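Local coordinates for uncharacterized conserved (PDB 7O21), which edits peptidoglycan as an LD-carboxypeptidase of the YkuD family, generating the curved cell shape of the predatory bacterium Bdellovibrio, at the interface of chains A and B. Numbering follows the deposited sequence. Chains: chain A/B, Uncharacterized conserved.

Contact 1: the interface of chains A and B. Residues chain A 102-105; chain B 226, 234, 238.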
# COMPACT_ATOMS: atom_id res chain seq x y z
N PRO A 102 0.07 -9.22 -21.59
CA PRO A 102 0.44 -8.04 -22.37
C PRO A 102 0.56 -6.78 -21.53
O PRO A 102 0.77 -5.71 -22.09
CB PRO A 102 -0.74 -7.90 -23.33
CG PRO A 102 -1.91 -8.34 -22.50
CD PRO A 102 -1.39 -9.44 -21.60
N LYS A 103 0.44 -6.90 -20.22
CA LYS A 103 0.51 -5.72 -19.35
C LYS A 103 1.89 -5.07 -19.39
O LYS A 103 1.95 -3.90 -19.37
CB LYS A 103 0.09 -6.06 -17.93
CG LYS A 103 -1.37 -6.41 -17.74
CD LYS A 103 -2.31 -5.37 -18.30
CE LYS A 103 -3.76 -5.79 -18.25
NZ LYS A 103 -4.62 -5.12 -19.23
N ILE A 104 2.93 -5.88 -19.44
CA ILE A 104 4.29 -5.32 -19.41
C ILE A 104 5.11 -5.81 -20.59
O ILE A 104 4.94 -6.96 -21.04
CB ILE A 104 4.99 -5.59 -18.07
CG1 ILE A 104 5.02 -7.08 -17.76
CG2 ILE A 104 4.30 -4.83 -16.94
CD1 ILE A 104 5.99 -7.44 -16.63
N PRO A 105 6.00 -4.98 -21.13
CA PRO A 105 6.76 -5.37 -22.33
C PRO A 105 7.81 -6.43 -22.02
O PRO A 105 8.64 -6.26 -21.12
CB PRO A 105 7.41 -4.06 -22.78
CG PRO A 105 7.43 -3.19 -21.55
CD PRO A 105 6.20 -3.56 -20.78
N PHE B 226 6.74 2.01 -16.06
CA PHE B 226 6.64 2.81 -17.27
C PHE B 226 6.90 4.29 -17.00
O PHE B 226 6.57 4.82 -15.94
CB PHE B 226 5.23 2.75 -17.86
CG PHE B 226 4.84 1.39 -18.38
CD1 PHE B 226 5.25 0.97 -19.63
CD2 PHE B 226 4.07 0.54 -17.61
CE1 PHE B 226 4.89 -0.27 -20.12
CE2 PHE B 226 3.70 -0.71 -18.09
CZ PHE B 226 4.11 -1.12 -19.35
N HIS B 234 5.33 0.56 -25.77
CA HIS B 234 4.65 -0.70 -25.55
C HIS B 234 3.30 -0.73 -26.27
O HIS B 234 2.93 -1.74 -26.87
CB HIS B 234 4.47 -0.93 -24.04
CG HIS B 234 3.83 -2.23 -23.68
ND1 HIS B 234 4.26 -3.44 -24.20
CD2 HIS B 234 2.80 -2.52 -22.86
CE1 HIS B 234 3.51 -4.41 -23.70
NE2 HIS B 234 2.61 -3.88 -22.89
N LEU B 238 2.35 -3.52 -29.03
CA LEU B 238 1.16 -4.36 -28.93
C LEU B 238 0.34 -4.30 -30.21
O LEU B 238 -0.15 -5.33 -30.69
CB LEU B 238 0.31 -3.91 -27.74
CG LEU B 238 0.86 -4.29 -26.36
CD1 LEU B 238 0.04 -3.63 -25.27
CD2 LEU B 238 0.84 -5.79 -26.21
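B:His234 reaches across from helix 228-241 to the loop A:Pro102 to A:Pro105 and makes both the polar and much of the apolar contact there. The polar part is a hydrogen bond from its ring nitrogen NE2 to the backbone carbonyl O of A:Pro102, 2.7 Å long and bent modestly, 155° at the hydrogen. The acceptor lies almost in the imidazole plane, whereas the donor stands tilted 33° from the plane of the carbonyl. The bond implies that NE2 carries a hydrogen, although hydrogens are not seen. With CG anti to the backbone N (chi1 -178°), the ring projects away from its helix toward the loop.

The packing centres on A:Pro105. Its backbone N sits over one face of the imidazole, toward the rim, and its CA lies 3.7 Å from B:His234 CE1. On the opposite face lies CD1 of B:Leu238, one helical turn further along, so the ring is sandwiched between the partner's proline and a leucine of its own chain, which should limit its rotation. The other methyl of that leucine, CD2, meets CB of A:Pro102 at 3.9 Å.

B:Phe226, on the short strand 226-227, meets A:Pro105 head-on, the two side chains coming from opposite directions, and touches the pyrrolidine with the far end of its ring. The backbone O of A:Lys103 lies at the same ring's edge, in its plane. The patch hides 206 Å² of protein surface in all. At its phenyl end, CZ of B:Phe226 lies 3.5 Å from CD of A:Pro105.

Contact 2: the interface of chains A and B. Residues chain A 109, 134; chain B 224-225.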
# COMPACT_ATOMS: atom_id res chain seq x y z
N TYR A 109 11.15 -6.62 -19.50
CA TYR A 109 10.90 -7.41 -18.30
C TYR A 109 10.92 -8.90 -18.55
O TYR A 109 10.72 -9.68 -17.61
CB TYR A 109 9.56 -6.98 -17.67
CG TYR A 109 9.57 -5.52 -17.32
CD1 TYR A 109 10.46 -5.03 -16.37
CD2 TYR A 109 8.72 -4.62 -17.96
CE1 TYR A 109 10.50 -3.70 -16.06
CE2 TYR A 109 8.76 -3.28 -17.65
CZ TYR A 109 9.64 -2.83 -16.70
OH TYR A 109 9.72 -1.50 -16.38
N TRP A 134 11.54 -4.05 -8.71
CA TRP A 134 10.87 -5.28 -9.11
C TRP A 134 11.91 -6.37 -9.23
O TRP A 134 13.10 -6.11 -9.44
CB TRP A 134 10.23 -5.14 -10.50
CG TRP A 134 9.02 -4.26 -10.62
CD1 TRP A 134 8.43 -3.52 -9.64
CD2 TRP A 134 8.24 -4.07 -11.80
NE1 TRP A 134 7.33 -2.86 -10.15
CE2 TRP A 134 7.19 -3.18 -11.47
CE3 TRP A 134 8.33 -4.55 -13.11
CZ2 TRP A 134 6.23 -2.78 -12.40
CZ3 TRP A 134 7.38 -4.14 -14.04
CH2 TRP A 134 6.34 -3.27 -13.68
N PRO B 224 3.49 1.92 -12.82
CA PRO B 224 4.48 0.92 -12.39
C PRO B 224 5.15 0.30 -13.60
O PRO B 224 4.47 -0.31 -14.43
CB PRO B 224 3.65 -0.10 -11.60
CG PRO B 224 2.44 0.70 -11.12
CD PRO B 224 2.16 1.69 -12.23
N GLY B 225 6.47 0.47 -13.74
CA GLY B 225 7.18 -0.09 -14.86
C GLY B 225 7.33 0.81 -16.07
O GLY B 225 8.00 0.41 -17.04
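The short loop B:Pro224 to B:Gly225, between strands 221-223 and 226-227 of the NTF2-like domain, meets two aromatic residues of the partner's YkuD catalytic domain: A:Tyr109 at the end of helix 106-109 and A:Trp134 at the start of strand 134-136. The phenol OH of A:Tyr109 donates a hydrogen bond of 2.7 Å to the backbone O of B:Gly225. It approaches the carbonyl from the side, with a C=O...donor angle of 113°, and is tilted 21° from the carbonyl plane; the oxygen itself lies in the plane of the tyrosine ring, at its edge.

A:Trp134 uses the six-membered part of its indole; its CG lies anti to its own carbonyl carbon (chi1 -72°), which carries the benzo edge out to the loop. CH2 packs 3.5 Å from CA of B:Gly225, and CZ2 lies 3.5 Å from the carbonyl carbon of B:Pro224. CB of that proline comes to the indole edge, in the ring plane, 3.8 Å from CZ2. Within chain A the two aromatics brace each other: CZ3 of A:Trp134 stands 3.6 Å above the plane of the tyrosine ring, over its centre. This internal packing probably helps hold the phenol in position for B:Gly225.

The patch centre is about 5 Å from the predicted catalytic A:His136 and 6 Å from the predicted nucleophile A:Cys151. The neighbouring subunit's loop thus sits beside the catalytic site, where it may help shape access for peptidoglycan.

Contact 1 and contact 2 are neighbouring patches of one two-fold symmetric interface, their C-alpha centres about 10 Å apart. No residue is common to both, but the chain runs straight from one into the other: B:Gly225 precedes B:Phe226, and on the partner A:Pro105 leads into helix 106-109. Contact 2 lies nearer the catalytic residues; contact 1, about 12 Å from A:His136, adds helix 228-241 to the flank and probably steadies it. Symmetry repeats both patches with the chains exchanged, so each NTF2-like domain docks on the other subunit's catalytic domain. The dimer of the crystal may or may not be the form present in the cell.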